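Long-range contact in probable polyketide synthase 1 (Dictyostelium discoideum, PDB 2H84), which probably acts as a hybrid polyketide synthase that makes acylpyrones in vitro, this chain being its C-terminal type III synthase domain of the chalcone and stilbene synthase family: residues G112-T124 with N134-E148. Residues are numbered along the deposited sequence; the frame is centred on the assembly and turned at random.
Sequences GDKGDITHIVSVT and NFKLIDLLGLNKDVE
The carbonyl oxygen of E148 is gripped twice from one strand: I120 N donates a nearly straight hydrogen bond to E148 O at 2.9 Å, and the CA-H of H119 adds a weaker C-H...O contact. Two residues before I120, T118 O accepts from E148 N at 3.0 Å, and H119 between them forms a parallel bridge with E148. Above it both side chains take the torsion that sets CG beside the backbone N (chi1 -65° for H119), and they run alongside each other on the same face of the sheet. The imidazole flanks CB and the carboxylate of E148, their planes 58° apart, with CE1 of H119 3.2 Å from OE1 of E148. That oxygen is also salt-bridged to R165 of the second subunit; an alanine in place of H119, lacking the ring, would probably leave the E148 carboxylate freer to turn on the side now covered by the imidazole, held mainly by its arginine. The bridge starts the pairing of strands 119-124 and 148-153, joined through helix 133-141 in a beta-alpha-beta crossover of the thiolase fold. Helix 134-141 crosses strand 119-124 at 130°, its axis 8.3 Å away. I120 points toward the helix: its CG2 meets N134 CB at 3.6 Å, CD1 faces the CD1 methyl of L137, and CG1 lies 4.0 Å from L143 CD1, the two side chains crossing at about a right angle. V147 CG2 packs against the backbone of I117 and T118. A Schellman motif with G142 at C-prime ends the helix, and there the extended chain of K114 passes beside the turn, NZ donating to L141 O at 3.1 Å. A water accepts from N144 N and donates to the carbonyl oxygens of K114 and I117, linking the 3-10 turn and the residue after it to the loop that follows the helix.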
loop_
_atom_site.group_PDB
_atom_site.type_symbol
_atom_site.label_atom_id
_atom_site.label_comp_id
_atom_site.label_asym_id
_atom_site.label_seq_id
_atom_site.Cartn_x
_atom_site.Cartn_y
_atom_site.Cartn_z
ATOM N N GLY A 112 0.196 18.023 19.857
ATOM C CA GLY A 112 0.166 16.908 20.786
ATOM C C GLY A 112 1.506 16.276 21.109
ATOM O O GLY A 112 2.547 16.697 20.605
ATOM N N ASP A 113 1.477 15.273 21.984
ATOM C CA ASP A 113 2.677 14.541 22.367
ATOM C C ASP A 113 2.759 13.299 21.481
ATOM O O ASP A 113 1.829 12.492 21.445
ATOM C CB ASP A 113 2.609 14.140 23.840
ATOM C CG ASP A 113 3.559 13.003 24.179
ATOM O OD1 ASP A 113 4.728 13.033 23.739
ATOM O OD2 ASP A 113 3.149 12.067 24.895
ATOM N N LYS A 114 3.879 13.157 20.776
ATOM C CA LYS A 114 4.091 12.050 19.854
ATOM C C LYS A 114 3.719 10.704 20.418
ATOM O O LYS A 114 3.397 9.799 19.665
ATOM C CB LYS A 114 5.545 12.011 19.378
ATOM C CG LYS A 114 6.542 11.519 20.400
ATOM C CD LYS A 114 7.940 11.660 19.855
ATOM C CE LYS A 114 8.971 11.155 20.840
ATOM N NZ LYS A 114 10.361 11.518 20.436
ATOM N N GLY A 115 3.762 10.561 21.737
ATOM C CA GLY A 115 3.411 9.290 22.341
ATOM C C GLY A 115 1.930 8.988 22.214
ATOM O O GLY A 115 1.504 7.868 22.468
ATOM N N ASP A 116 1.140 9.981 21.818
ATOM C CA ASP A 116 -0.301 9.801 21.665
ATOM C C ASP A 116 -0.728 9.331 20.279
ATOM O O ASP A 116 -1.899 9.004 20.067
ATOM C CB ASP A 116 -1.025 11.099 21.988
ATOM C CG ASP A 116 -1.036 11.396 23.459
ATOM O OD1 ASP A 116 -1.308 12.558 23.829
ATOM O OD2 ASP A 116 -0.778 10.459 24.242
ATOM N N ILE A 117 0.208 9.298 19.333
ATOM C CA ILE A 117 -0.113 8.863 17.977
ATOM C C ILE A 117 -0.306 7.361 17.928
ATOM O O ILE A 117 0.621 6.592 18.173
ATOM C CB ILE A 117 0.978 9.293 16.975
ATOM C CG1 ILE A 117 0.919 10.814 16.831
ATOM C CG2 ILE A 117 0.790 8.576 15.636
ATOM C CD1 ILE A 117 1.542 11.344 15.616
ATOM N N THR A 118 -1.529 6.959 17.606
ATOM C CA THR A 118 -1.892 5.553 17.546
ATOM C C THR A 118 -1.581 4.887 16.222
ATOM O O THR A 118 -1.347 3.679 16.172
ATOM C CB THR A 118 -3.393 5.363 17.824
ATOM O OG1 THR A 118 -4.160 6.205 16.954
ATOM C CG2 THR A 118 -3.701 5.692 19.273
ATOM N N HIS A 119 -1.586 5.672 15.148
ATOM C CA HIS A 119 -1.341 5.138 13.813
ATOM C C HIS A 119 -0.338 5.925 12.995
ATOM O O HIS A 119 -0.233 7.145 13.117
ATOM C CB HIS A 119 -2.657 5.072 13.032
ATOM C CG HIS A 119 -3.656 4.120 13.612
ATOM N ND1 HIS A 119 -3.876 2.861 13.093
ATOM C CD2 HIS A 119 -4.478 4.233 14.682
ATOM C CE1 HIS A 119 -4.789 2.242 13.818
ATOM N NE2 HIS A 119 -5.172 3.052 14.789
ATOM N N ILE A 120 0.394 5.207 12.152
ATOM C CA ILE A 120 1.372 5.823 11.276
ATOM C C ILE A 120 1.096 5.264 9.870
ATOM O O ILE A 120 1.141 4.054 9.641
ATOM C CB ILE A 120 2.808 5.528 11.798
ATOM C CG1 ILE A 120 3.758 6.674 11.448
ATOM C CG2 ILE A 120 3.284 4.183 11.348
ATOM C CD1 ILE A 120 4.106 6.880 10.067
ATOM N N VAL A 121 0.749 6.160 8.949
ATOM C CA VAL A 121 0.438 5.792 7.577
ATOM C C VAL A 121 1.416 6.388 6.577
ATOM O O VAL A 121 1.525 7.605 6.443
ATOM C CB VAL A 121 -0.959 6.262 7.182
ATOM C CG1 VAL A 121 -1.298 5.753 5.768
ATOM C CG2 VAL A 121 -1.970 5.784 8.193
ATOM N N SER A 122 2.094 5.506 5.856
ATOM C CA SER A 122 3.085 5.864 4.853
ATOM C C SER A 122 2.434 5.741 3.472
ATOM O O SER A 122 1.668 4.804 3.240
ATOM C CB SER A 122 4.273 4.906 4.996
ATOM O OG SER A 122 5.147 4.945 3.885
ATOM N N VAL A 123 2.731 6.687 2.575
ATOM C CA VAL A 123 2.170 6.717 1.214
ATOM C C VAL A 123 3.185 7.140 0.129
ATOM O O VAL A 123 3.878 8.148 0.268
ATOM C CB VAL A 123 0.963 7.696 1.147
ATOM C CG1 VAL A 123 0.438 7.787 -0.269
ATOM C CG2 VAL A 123 -0.137 7.238 2.080
ATOM N N THR A 124 3.258 6.361 -0.949
ATOM C CA THR A 124 4.159 6.642 -2.066
ATOM C C THR A 124 3.921 5.669 -3.206
ATOM O O THR A 124 3.332 4.604 -2.994
ATOM C CB THR A 124 5.644 6.521 -1.673
ATOM O OG1 THR A 124 6.462 6.932 -2.780
ATOM C CG2 THR A 124 5.990 5.082 -1.298
ATOM N N ASN A 134 6.772 3.977 6.826
ATOM C CA ASN A 134 6.136 4.097 8.131
ATOM C C ASN A 134 6.874 3.349 9.234
ATOM O O ASN A 134 6.852 3.785 10.383
ATOM C CB ASN A 134 4.672 3.638 8.088
ATOM C CG ASN A 134 4.502 2.244 7.526
ATOM O OD1 ASN A 134 4.266 2.063 6.366
ATOM N ND2 ASN A 134 4.620 1.269 8.354
ATOM N N PHE A 135 7.517 2.227 8.902
ATOM C CA PHE A 135 8.258 1.455 9.905
ATOM C C PHE A 135 9.542 2.184 10.286
ATOM O O PHE A 135 9.869 2.335 11.470
ATOM C CB PHE A 135 8.624 0.071 9.371
ATOM C CG PHE A 135 9.466 -0.745 10.326
ATOM C CD1 PHE A 135 8.866 -1.597 11.255
ATOM C CD2 PHE A 135 10.855 -0.649 10.311
ATOM C CE1 PHE A 135 9.624 -2.323 12.153
ATOM C CE2 PHE A 135 11.615 -1.375 11.207
ATOM C CZ PHE A 135 10.994 -2.217 12.125
ATOM N N LYS A 136 10.271 2.617 9.261
ATOM C CA LYS A 136 11.520 3.342 9.448
ATOM C C LYS A 136 11.357 4.581 10.329
ATOM O O LYS A 136 12.289 4.967 11.044
ATOM C CB LYS A 136 12.080 3.759 8.092
ATOM C CG LYS A 136 12.938 2.708 7.426
ATOM C CD LYS A 136 13.310 3.104 6.001
ATOM C CE LYS A 136 14.639 2.482 5.589
ATOM N NZ LYS A 136 14.694 1.027 5.932
ATOM N N LEU A 137 10.170 5.188 10.269
ATOM C CA LEU A 137 9.865 6.396 11.030
ATOM C C LEU A 137 9.590 6.134 12.500
ATOM O O LEU A 137 9.851 6.995 13.340
ATOM C CB LEU A 137 8.678 7.144 10.401
ATOM C CG LEU A 137 8.948 7.909 9.097
ATOM C CD1 LEU A 137 7.634 8.284 8.426
ATOM C CD2 LEU A 137 9.782 9.147 9.389
ATOM N N ILE A 138 9.069 4.951 12.817
ATOM C CA ILE A 138 8.787 4.613 14.213
ATOM C C ILE A 138 9.985 4.972 15.084
ATOM O O ILE A 138 9.868 5.733 16.040
ATOM C CB ILE A 138 8.491 3.096 14.403
ATOM C CG1 ILE A 138 7.179 2.726 13.712
ATOM C CG2 ILE A 138 8.388 2.755 15.896
ATOM C CD1 ILE A 138 6.779 1.284 13.893
ATOM N N ASP A 139 11.138 4.418 14.736
ATOM C CA ASP A 139 12.370 4.656 15.478
ATOM C C ASP A 139 12.933 6.073 15.281
ATOM O O ASP A 139 13.449 6.684 16.221
ATOM C CB ASP A 139 13.412 3.625 15.058
ATOM C CG ASP A 139 14.426 3.375 16.125
ATOM O OD1 ASP A 139 14.021 2.966 17.230
ATOM O OD2 ASP A 139 15.625 3.580 15.861
ATOM N N LEU A 140 12.836 6.584 14.057
ATOM C CA LEU A 140 13.328 7.916 13.745
ATOM C C LEU A 140 12.606 8.973 14.565
ATOM O O LEU A 140 13.228 9.859 15.143
ATOM C CB LEU A 140 13.144 8.209 12.254
ATOM C CG LEU A 140 14.041 7.482 11.250
ATOM C CD1 LEU A 140 13.586 7.823 9.848
ATOM C CD2 LEU A 140 15.481 7.887 11.440
ATOM N N LEU A 141 11.285 8.880 14.616
ATOM C CA LEU A 141 10.501 9.856 15.356
ATOM C C LEU A 141 10.372 9.476 16.818
ATOM O O LEU A 141 9.967 10.290 17.646
ATOM C CB LEU A 141 9.109 9.983 14.742
ATOM C CG LEU A 141 9.015 10.406 13.274
ATOM C CD1 LEU A 141 7.548 10.362 12.857
ATOM C CD2 LEU A 141 9.615 11.803 13.060
ATOM N N GLY A 142 10.719 8.235 17.136
ATOM C CA GLY A 142 10.617 7.787 18.509
ATOM C C GLY A 142 9.168 7.621 18.931
ATOM O O GLY A 142 8.768 8.008 20.031
ATOM N N LEU A 143 8.370 7.049 18.044
ATOM C CA LEU A 143 6.976 6.819 18.347
ATOM C C LEU A 143 6.886 5.503 19.112
ATOM O O LEU A 143 7.881 4.791 19.277
ATOM C CB LEU A 143 6.167 6.726 17.053
ATOM C CG LEU A 143 6.356 7.914 16.111
ATOM C CD1 LEU A 143 5.592 7.663 14.829
ATOM C CD2 LEU A 143 5.887 9.189 16.793
ATOM N N ASN A 144 5.690 5.193 19.591
ATOM C CA ASN A 144 5.469 3.959 20.313
ATOM C C ASN A 144 5.802 2.784 19.379
ATOM O O ASN A 144 5.289 2.701 18.262
ATOM C CB ASN A 144 4.004 3.886 20.763
ATOM C CG ASN A 144 3.737 2.718 21.696
ATOM O OD1 ASN A 144 3.147 2.889 22.760
ATOM N ND2 ASN A 144 4.178 1.523 21.303
ATOM N N LYS A 145 6.662 1.880 19.836
ATOM C CA LYS A 145 7.054 0.715 19.041
ATOM C C LYS A 145 5.840 -0.093 18.588
ATOM O O LYS A 145 5.913 -0.848 17.619
ATOM C CB LYS A 145 7.956 -0.201 19.865
ATOM C CG LYS A 145 7.240 -0.701 21.106
ATOM C CD LYS A 145 7.994 -1.753 21.891
ATOM C CE LYS A 145 7.181 -2.126 23.128
ATOM N NZ LYS A 145 7.817 -3.188 23.945
ATOM N N ASP A 146 4.728 0.055 19.299
ATOM C CA ASP A 146 3.512 -0.679 18.972
ATOM C C ASP A 146 2.561 0.077 18.045
ATOM O O ASP A 146 1.565 -0.487 17.586
ATOM C CB ASP A 146 2.777 -1.061 20.265
ATOM C CG ASP A 146 3.157 -2.445 20.781
ATOM O OD1 ASP A 146 4.332 -2.851 20.641
ATOM O OD2 ASP A 146 2.266 -3.123 21.340
ATOM N N VAL A 147 2.860 1.347 17.775
ATOM C CA VAL A 147 2.016 2.155 16.900
ATOM C C VAL A 147 1.624 1.318 15.682
ATOM O O VAL A 147 2.452 0.603 15.117
ATOM C CB VAL A 147 2.755 3.448 16.445
ATOM C CG1 VAL A 147 3.919 3.095 15.545
ATOM C CG2 VAL A 147 1.794 4.391 15.736
ATOM N N GLU A 148 0.353 1.398 15.297
ATOM C CA GLU A 148 -0.156 0.634 14.164
ATOM C C GLU A 148 0.294 1.170 12.809
ATOM O O GLU A 148 0.163 2.368 12.528
ATOM C CB GLU A 148 -1.684 0.554 14.236
ATOM C CG GLU A 148 -2.156 -0.413 15.305
ATOM C CD GLU A 148 -3.663 -0.606 15.333
ATOM O OE1 GLU A 148 -4.269 -0.835 14.259
ATOM O OE2 GLU A 148 -4.230 -0.540 16.447
HETATM O O HOH W 1 3.593 7.200 19.117
#